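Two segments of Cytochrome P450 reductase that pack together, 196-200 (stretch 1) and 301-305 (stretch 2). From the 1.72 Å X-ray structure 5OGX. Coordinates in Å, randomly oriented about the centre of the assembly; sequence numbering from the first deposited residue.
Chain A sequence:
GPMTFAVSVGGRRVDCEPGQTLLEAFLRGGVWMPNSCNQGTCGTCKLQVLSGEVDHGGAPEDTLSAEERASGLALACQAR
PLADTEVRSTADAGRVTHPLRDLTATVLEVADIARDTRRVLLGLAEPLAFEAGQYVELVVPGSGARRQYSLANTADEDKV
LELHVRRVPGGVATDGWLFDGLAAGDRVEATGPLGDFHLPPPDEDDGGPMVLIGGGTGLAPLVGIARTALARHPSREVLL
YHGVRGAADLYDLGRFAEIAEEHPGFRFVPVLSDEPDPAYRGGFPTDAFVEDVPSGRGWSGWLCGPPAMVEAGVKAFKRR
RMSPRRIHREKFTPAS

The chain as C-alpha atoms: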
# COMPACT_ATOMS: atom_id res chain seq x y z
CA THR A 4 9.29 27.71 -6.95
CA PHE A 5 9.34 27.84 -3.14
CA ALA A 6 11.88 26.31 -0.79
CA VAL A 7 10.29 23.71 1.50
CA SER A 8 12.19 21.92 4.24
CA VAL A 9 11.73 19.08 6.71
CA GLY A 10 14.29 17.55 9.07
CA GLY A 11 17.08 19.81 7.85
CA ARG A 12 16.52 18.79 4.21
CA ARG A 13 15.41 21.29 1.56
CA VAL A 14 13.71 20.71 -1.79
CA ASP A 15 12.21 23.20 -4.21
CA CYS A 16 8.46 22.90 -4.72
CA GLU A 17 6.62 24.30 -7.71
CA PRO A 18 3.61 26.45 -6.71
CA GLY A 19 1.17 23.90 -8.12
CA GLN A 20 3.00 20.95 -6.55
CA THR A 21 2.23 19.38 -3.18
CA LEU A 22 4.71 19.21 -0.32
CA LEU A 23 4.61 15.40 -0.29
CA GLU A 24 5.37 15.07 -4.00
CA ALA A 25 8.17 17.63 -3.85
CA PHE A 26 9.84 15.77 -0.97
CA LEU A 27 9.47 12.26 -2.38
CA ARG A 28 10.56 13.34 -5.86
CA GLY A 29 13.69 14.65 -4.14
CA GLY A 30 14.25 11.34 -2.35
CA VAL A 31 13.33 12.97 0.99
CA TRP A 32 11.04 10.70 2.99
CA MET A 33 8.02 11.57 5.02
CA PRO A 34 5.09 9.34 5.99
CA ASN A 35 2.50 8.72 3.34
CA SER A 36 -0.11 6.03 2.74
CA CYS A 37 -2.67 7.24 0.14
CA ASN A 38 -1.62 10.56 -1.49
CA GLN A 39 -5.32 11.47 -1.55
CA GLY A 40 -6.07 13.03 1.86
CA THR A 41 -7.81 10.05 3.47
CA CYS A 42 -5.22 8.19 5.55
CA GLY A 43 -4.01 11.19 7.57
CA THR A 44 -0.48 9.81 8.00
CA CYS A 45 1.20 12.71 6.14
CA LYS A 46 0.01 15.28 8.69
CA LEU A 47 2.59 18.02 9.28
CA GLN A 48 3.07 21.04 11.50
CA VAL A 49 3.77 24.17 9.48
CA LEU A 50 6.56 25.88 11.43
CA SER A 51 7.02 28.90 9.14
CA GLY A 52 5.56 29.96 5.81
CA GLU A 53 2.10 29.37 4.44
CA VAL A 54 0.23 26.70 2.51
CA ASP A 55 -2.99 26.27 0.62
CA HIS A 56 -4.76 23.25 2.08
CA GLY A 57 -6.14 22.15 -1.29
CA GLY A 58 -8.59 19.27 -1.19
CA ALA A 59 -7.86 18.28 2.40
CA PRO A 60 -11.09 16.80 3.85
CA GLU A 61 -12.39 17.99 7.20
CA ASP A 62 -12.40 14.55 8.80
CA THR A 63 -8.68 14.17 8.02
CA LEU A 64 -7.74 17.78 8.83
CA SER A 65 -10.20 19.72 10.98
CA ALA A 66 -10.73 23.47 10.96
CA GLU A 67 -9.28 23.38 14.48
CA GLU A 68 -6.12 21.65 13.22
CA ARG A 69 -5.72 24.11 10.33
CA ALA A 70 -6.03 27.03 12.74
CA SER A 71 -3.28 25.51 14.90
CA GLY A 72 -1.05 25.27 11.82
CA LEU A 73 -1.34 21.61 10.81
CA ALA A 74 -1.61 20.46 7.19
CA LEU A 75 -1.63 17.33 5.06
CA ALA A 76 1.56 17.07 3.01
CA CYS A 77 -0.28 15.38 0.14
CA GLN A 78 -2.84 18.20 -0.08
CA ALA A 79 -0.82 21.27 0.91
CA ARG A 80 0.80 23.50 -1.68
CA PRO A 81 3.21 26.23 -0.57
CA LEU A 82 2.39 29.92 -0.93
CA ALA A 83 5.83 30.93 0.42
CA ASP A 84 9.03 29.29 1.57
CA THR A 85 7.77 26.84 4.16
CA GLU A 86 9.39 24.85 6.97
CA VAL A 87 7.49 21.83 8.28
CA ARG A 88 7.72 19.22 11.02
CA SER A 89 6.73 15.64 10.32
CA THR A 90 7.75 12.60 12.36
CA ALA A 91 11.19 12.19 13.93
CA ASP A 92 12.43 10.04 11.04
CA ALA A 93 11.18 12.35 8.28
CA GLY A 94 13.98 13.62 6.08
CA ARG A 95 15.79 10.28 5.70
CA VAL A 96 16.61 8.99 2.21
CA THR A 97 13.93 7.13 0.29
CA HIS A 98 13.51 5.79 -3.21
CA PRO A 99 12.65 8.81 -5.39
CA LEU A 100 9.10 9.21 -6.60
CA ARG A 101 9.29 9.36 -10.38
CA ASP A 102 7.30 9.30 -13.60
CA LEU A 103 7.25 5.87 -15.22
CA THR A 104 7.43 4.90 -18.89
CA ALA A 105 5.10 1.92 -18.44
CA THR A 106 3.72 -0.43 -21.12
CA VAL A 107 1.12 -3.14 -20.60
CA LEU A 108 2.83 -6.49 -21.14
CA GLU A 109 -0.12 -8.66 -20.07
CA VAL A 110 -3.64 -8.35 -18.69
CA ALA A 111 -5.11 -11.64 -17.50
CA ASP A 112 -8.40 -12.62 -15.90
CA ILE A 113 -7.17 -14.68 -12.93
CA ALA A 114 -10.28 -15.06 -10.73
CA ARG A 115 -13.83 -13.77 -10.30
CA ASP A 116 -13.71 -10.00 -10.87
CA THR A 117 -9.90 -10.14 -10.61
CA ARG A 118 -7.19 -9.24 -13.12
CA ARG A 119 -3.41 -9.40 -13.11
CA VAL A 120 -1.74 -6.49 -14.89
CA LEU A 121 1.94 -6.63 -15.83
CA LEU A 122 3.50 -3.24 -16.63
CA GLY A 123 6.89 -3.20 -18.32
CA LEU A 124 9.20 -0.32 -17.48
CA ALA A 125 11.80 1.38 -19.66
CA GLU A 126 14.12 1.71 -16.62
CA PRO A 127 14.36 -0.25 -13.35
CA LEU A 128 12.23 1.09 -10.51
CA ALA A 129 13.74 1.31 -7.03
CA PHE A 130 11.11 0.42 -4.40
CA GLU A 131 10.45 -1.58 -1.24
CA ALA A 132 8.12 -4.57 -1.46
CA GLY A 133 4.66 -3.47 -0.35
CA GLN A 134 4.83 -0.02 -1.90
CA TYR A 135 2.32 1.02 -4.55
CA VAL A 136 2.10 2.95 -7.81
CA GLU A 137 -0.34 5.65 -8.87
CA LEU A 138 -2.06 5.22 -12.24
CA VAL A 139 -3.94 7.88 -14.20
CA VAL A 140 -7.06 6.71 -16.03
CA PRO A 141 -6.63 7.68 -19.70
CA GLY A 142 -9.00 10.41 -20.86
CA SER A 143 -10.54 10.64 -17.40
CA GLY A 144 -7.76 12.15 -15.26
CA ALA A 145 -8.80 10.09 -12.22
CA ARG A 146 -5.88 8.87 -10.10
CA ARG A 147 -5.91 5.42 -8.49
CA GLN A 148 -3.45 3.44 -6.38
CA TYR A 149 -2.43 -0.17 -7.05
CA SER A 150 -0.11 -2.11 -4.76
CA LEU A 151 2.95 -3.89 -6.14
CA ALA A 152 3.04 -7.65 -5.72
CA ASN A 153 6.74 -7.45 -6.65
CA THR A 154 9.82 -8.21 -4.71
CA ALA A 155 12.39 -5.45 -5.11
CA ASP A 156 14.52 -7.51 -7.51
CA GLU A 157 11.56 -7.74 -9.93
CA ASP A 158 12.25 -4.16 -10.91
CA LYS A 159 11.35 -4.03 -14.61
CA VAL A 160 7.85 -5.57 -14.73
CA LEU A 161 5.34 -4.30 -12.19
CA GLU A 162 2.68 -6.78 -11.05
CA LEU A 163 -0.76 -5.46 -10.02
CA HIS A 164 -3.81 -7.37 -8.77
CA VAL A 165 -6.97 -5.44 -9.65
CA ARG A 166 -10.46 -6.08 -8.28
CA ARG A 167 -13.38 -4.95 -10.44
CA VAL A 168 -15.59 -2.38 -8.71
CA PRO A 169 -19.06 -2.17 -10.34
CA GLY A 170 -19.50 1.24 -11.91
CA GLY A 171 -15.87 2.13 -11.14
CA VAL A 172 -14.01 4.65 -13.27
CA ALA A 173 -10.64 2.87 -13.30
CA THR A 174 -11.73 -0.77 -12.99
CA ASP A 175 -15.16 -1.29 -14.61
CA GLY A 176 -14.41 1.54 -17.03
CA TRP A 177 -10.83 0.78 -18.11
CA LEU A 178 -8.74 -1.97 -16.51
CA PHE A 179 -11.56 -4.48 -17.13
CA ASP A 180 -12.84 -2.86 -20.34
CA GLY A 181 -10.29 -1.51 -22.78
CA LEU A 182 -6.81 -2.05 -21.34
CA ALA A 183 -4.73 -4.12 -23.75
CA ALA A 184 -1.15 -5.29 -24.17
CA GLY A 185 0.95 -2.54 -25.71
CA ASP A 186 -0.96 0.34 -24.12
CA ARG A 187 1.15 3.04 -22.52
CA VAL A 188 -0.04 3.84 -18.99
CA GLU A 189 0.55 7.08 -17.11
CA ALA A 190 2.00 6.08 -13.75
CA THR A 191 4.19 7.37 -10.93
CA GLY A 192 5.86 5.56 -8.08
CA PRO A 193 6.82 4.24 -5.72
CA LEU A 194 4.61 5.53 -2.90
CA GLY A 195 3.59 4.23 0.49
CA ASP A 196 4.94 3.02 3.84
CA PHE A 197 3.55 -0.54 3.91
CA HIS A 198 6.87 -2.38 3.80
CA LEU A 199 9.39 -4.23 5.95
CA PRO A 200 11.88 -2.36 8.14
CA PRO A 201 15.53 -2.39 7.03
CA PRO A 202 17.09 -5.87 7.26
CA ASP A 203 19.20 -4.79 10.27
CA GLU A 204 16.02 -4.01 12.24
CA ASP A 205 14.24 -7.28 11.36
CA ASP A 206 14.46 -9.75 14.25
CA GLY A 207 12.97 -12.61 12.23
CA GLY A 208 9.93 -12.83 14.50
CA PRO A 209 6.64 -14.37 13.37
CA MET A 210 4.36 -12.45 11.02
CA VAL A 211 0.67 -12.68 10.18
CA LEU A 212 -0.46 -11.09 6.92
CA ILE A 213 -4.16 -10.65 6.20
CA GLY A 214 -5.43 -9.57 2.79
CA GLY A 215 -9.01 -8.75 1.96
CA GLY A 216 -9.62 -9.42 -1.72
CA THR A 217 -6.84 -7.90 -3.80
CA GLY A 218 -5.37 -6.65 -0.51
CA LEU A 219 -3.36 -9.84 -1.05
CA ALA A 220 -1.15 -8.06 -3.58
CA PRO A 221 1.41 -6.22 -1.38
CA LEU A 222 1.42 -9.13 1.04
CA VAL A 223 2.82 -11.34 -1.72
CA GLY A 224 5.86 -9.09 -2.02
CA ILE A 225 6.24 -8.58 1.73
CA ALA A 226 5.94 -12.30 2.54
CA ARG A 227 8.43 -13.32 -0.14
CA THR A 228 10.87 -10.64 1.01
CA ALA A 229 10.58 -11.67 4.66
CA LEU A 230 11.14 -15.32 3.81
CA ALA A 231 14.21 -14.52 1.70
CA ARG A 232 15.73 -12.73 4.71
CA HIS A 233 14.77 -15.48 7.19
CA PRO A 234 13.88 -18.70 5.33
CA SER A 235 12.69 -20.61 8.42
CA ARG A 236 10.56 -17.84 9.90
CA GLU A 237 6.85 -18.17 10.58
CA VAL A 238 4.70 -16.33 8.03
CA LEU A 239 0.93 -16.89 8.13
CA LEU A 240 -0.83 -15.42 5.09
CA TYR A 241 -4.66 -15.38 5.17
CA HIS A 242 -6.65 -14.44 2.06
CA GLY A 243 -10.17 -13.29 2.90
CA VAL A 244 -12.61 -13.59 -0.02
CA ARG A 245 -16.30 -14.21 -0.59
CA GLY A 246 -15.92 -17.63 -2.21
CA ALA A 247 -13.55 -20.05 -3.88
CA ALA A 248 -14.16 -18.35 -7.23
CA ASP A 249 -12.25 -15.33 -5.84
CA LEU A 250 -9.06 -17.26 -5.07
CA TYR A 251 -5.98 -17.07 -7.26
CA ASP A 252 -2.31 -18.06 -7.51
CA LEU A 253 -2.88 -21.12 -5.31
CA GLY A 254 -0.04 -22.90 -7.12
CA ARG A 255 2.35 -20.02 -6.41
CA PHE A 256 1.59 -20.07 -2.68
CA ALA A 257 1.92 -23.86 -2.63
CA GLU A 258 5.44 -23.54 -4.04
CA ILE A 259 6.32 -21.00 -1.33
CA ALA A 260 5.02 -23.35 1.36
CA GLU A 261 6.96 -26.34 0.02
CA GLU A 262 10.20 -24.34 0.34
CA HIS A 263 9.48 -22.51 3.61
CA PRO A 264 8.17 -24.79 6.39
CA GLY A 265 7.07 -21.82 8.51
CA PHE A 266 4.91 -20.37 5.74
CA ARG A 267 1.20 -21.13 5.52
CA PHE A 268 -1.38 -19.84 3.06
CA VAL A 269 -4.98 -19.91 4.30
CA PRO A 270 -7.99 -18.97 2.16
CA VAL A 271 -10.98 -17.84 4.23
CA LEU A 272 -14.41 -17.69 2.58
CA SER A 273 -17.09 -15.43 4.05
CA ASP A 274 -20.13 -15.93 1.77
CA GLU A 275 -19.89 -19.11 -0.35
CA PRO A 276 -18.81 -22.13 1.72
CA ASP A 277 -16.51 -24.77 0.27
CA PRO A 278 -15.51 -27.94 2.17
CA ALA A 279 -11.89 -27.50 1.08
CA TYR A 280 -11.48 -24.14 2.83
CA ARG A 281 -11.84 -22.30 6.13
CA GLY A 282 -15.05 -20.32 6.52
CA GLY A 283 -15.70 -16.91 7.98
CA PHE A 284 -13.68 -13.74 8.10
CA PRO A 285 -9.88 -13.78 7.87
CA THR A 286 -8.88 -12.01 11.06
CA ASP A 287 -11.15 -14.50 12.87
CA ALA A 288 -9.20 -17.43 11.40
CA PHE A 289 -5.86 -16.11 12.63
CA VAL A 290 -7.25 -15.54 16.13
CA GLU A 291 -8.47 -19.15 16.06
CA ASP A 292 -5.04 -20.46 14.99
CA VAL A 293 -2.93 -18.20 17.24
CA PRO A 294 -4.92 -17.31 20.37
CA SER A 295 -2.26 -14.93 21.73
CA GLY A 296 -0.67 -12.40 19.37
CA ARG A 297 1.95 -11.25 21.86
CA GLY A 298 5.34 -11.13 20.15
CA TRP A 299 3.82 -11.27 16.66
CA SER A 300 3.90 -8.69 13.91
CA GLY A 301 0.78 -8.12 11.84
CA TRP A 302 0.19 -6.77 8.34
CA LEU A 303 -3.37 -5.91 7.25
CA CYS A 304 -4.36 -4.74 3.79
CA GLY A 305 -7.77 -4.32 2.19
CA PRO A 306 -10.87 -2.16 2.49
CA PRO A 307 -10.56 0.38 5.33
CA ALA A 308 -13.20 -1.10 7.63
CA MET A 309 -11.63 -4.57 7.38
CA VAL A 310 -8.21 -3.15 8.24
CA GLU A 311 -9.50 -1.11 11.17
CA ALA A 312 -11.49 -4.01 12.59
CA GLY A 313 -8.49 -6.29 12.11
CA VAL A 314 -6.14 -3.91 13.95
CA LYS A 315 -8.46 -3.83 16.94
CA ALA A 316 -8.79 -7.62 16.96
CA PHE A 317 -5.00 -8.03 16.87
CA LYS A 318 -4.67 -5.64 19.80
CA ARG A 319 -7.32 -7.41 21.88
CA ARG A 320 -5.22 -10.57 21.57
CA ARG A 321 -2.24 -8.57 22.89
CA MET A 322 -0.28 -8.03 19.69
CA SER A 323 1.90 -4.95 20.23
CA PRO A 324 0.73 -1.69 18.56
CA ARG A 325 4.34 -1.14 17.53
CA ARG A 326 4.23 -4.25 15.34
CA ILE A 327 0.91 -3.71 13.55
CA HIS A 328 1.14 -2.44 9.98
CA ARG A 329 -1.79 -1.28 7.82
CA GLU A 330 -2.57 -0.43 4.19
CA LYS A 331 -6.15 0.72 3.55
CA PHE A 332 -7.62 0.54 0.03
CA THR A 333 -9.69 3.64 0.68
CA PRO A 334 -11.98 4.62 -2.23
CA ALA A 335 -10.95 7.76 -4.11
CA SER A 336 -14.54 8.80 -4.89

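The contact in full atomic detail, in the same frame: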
# COMPACT_ATOMS: atom_id res chain seq x y z
N ASP A 196 4.13 3.43 2.70
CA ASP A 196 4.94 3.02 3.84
C ASP A 196 4.70 1.58 4.27
O ASP A 196 5.20 1.16 5.32
CB ASP A 196 4.65 3.92 5.04
CG ASP A 196 5.23 5.28 4.89
OD1 ASP A 196 6.21 5.42 4.13
OD2 ASP A 196 4.69 6.20 5.56
N PHE A 197 3.93 0.81 3.50
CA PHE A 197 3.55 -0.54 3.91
C PHE A 197 4.64 -1.53 3.47
O PHE A 197 4.48 -2.28 2.51
CB PHE A 197 2.20 -0.89 3.29
CG PHE A 197 1.55 -2.16 3.81
CD1 PHE A 197 1.22 -2.30 5.15
CD2 PHE A 197 1.21 -3.16 2.93
CE1 PHE A 197 0.57 -3.45 5.61
CE2 PHE A 197 0.57 -4.32 3.37
CZ PHE A 197 0.25 -4.46 4.72
N HIS A 198 5.76 -1.52 4.19
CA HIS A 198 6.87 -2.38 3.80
C HIS A 198 7.68 -2.76 5.03
O HIS A 198 7.52 -2.18 6.10
CB HIS A 198 7.76 -1.69 2.75
CG HIS A 198 8.33 -0.38 3.20
ND1 HIS A 198 9.40 -0.30 4.07
CD2 HIS A 198 7.99 0.89 2.89
CE1 HIS A 198 9.68 0.98 4.29
NE2 HIS A 198 8.84 1.72 3.59
N LEU A 199 8.56 -3.75 4.86
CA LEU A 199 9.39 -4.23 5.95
C LEU A 199 10.38 -3.16 6.41
O LEU A 199 10.83 -2.33 5.61
CB LEU A 199 10.18 -5.46 5.50
CG LEU A 199 9.31 -6.70 5.25
CD1 LEU A 199 10.05 -7.76 4.44
CD2 LEU A 199 8.87 -7.27 6.58
N PRO A 200 10.77 -3.20 7.67
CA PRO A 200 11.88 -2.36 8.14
C PRO A 200 13.18 -2.78 7.47
O PRO A 200 13.23 -3.83 6.81
CB PRO A 200 11.90 -2.62 9.65
CG PRO A 200 11.35 -3.98 9.80
CD PRO A 200 10.29 -4.12 8.72
N GLY A 301 1.96 -7.93 12.66
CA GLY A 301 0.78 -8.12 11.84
C GLY A 301 0.68 -7.10 10.72
O GLY A 301 0.99 -5.92 10.91
N TRP A 302 0.24 -7.57 9.56
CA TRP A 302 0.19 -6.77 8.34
C TRP A 302 -1.20 -6.93 7.75
O TRP A 302 -1.57 -8.03 7.32
CB TRP A 302 1.26 -7.25 7.35
CG TRP A 302 2.63 -7.21 7.97
CD1 TRP A 302 3.16 -8.04 8.92
CD2 TRP A 302 3.62 -6.24 7.67
NE1 TRP A 302 4.44 -7.63 9.24
CE2 TRP A 302 4.74 -6.53 8.48
CE3 TRP A 302 3.67 -5.16 6.80
CZ2 TRP A 302 5.90 -5.76 8.45
CZ3 TRP A 302 4.82 -4.38 6.78
CH2 TRP A 302 5.92 -4.70 7.59
N LEU A 303 -1.99 -5.84 7.71
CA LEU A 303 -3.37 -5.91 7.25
C LEU A 303 -3.53 -5.03 6.03
O LEU A 303 -3.14 -3.86 6.06
CB LEU A 303 -4.35 -5.45 8.34
CG LEU A 303 -4.61 -6.36 9.54
CD1 LEU A 303 -4.91 -5.53 10.77
CD2 LEU A 303 -5.80 -7.26 9.25
N CYS A 304 -4.14 -5.56 4.97
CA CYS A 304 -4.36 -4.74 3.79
C CYS A 304 -5.70 -5.11 3.15
O CYS A 304 -6.01 -6.29 2.98
CB CYS A 304 -3.22 -4.92 2.80
SG CYS A 304 -3.51 -4.12 1.22
N GLY A 305 -6.47 -4.09 2.79
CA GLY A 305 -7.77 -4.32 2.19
C GLY A 305 -8.65 -3.11 2.38
O GLY A 305 -8.16 -2.02 2.68

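No hydrogen bond joins these two stretches, although one of them is a β-strand. The contact is made mainly by side chains, with two backbone carbonyls also touching rings, and two aromatic residues carry most of it. Phe-197 and Trp-302 meet edge-to-face. The edge of Trp-302 points toward the face of Phe-197. The centroids of the Phe-197 ring and the six-membered ring of Trp-302 lie 5.6 Å apart, and the planes are inclined at 62°. The closest atoms of this pair are CE1 of Phe-197 and CE3 of Trp-302, at 3.7 Å. Such a tilt brings the slightly positive ring hydrogens of one partner toward the electron-rich face of the other.

The backbones stay well apart. The nearest CA atoms across the contact are those of Phe-197 and Trp-302, 8.4 Å from each other. The side chains fill this gap. Stretch 1 has no regular helix or strand, while residues 301-305 belong to a strand that begins earlier in the chain. The total surface buried between the stretches is modest, 278 Å². Trp-302 has 104 Å² covered and Phe-197 has 91 Å².

Phe-197 leaves its backbone sideways, but its end comes nearer to the strand. Its chi1 is t, at -170°. The ring reaches three consecutive strand residues. Besides Trp-302, it touches the backbone of Leu-303, with CZ of Phe-197 3.7 Å from O of Leu-303. It also packs on Cys-304, where CE2 of Phe-197 lies 3.9 Å from CB of Cys-304. The sulfur is more distant: SG of Cys-304 is 5.4 Å from the centroid of the Phe-197 ring, 42° off the ring normal. This is an oblique sulfur-aromatic approach.

The strand alternation explains which side chains take part. Trp-302 and Cys-304 both direct their CA-to-CB bonds toward stretch 1. The CA-to-CB bond of Leu-303, between them, points away, and its side chain comes no closer than 5.9 Å to stretch 1. Its contact with Phe-197 is therefore through the carbonyl oxygen. Gly-301 and Gly-305 make no contact here. The backbone angles of Gly-305 by themselves call for glycine, because a CB would be jammed against the carbonyl oxygen of Cys-304.

Trp-302 also reaches past Phe-197 along stretch 1. The carbonyl O of His-198 lies 3.3 Å from CH2 of Trp-302, the shortest approach in the contact. The oxygen sits at the edge of the indole, near its plane. It thus faces the rim of C-H groups rather than the π cloud. Next along the chain, CD2 of Leu-199 packs 3.8 Å from CZ2 of Trp-302, an apolar contact.

The CA-to-CB bond of His-198 points away from the strand, and its side chain comes no closer than 5.7 Å. The side chain bonds within its own stretch, with ND1 of His-198 donating to O of Leu-199 at 2.9 Å and a nearly straight angle of 167°. A weak backbone hydrogen bond, from N of His-198 to O of Asp-196 at 3.0 Å, lies just before it. Asp-196 itself is out of reach of the strand, and its carboxylate is hydrogen-bonded elsewhere in the structure.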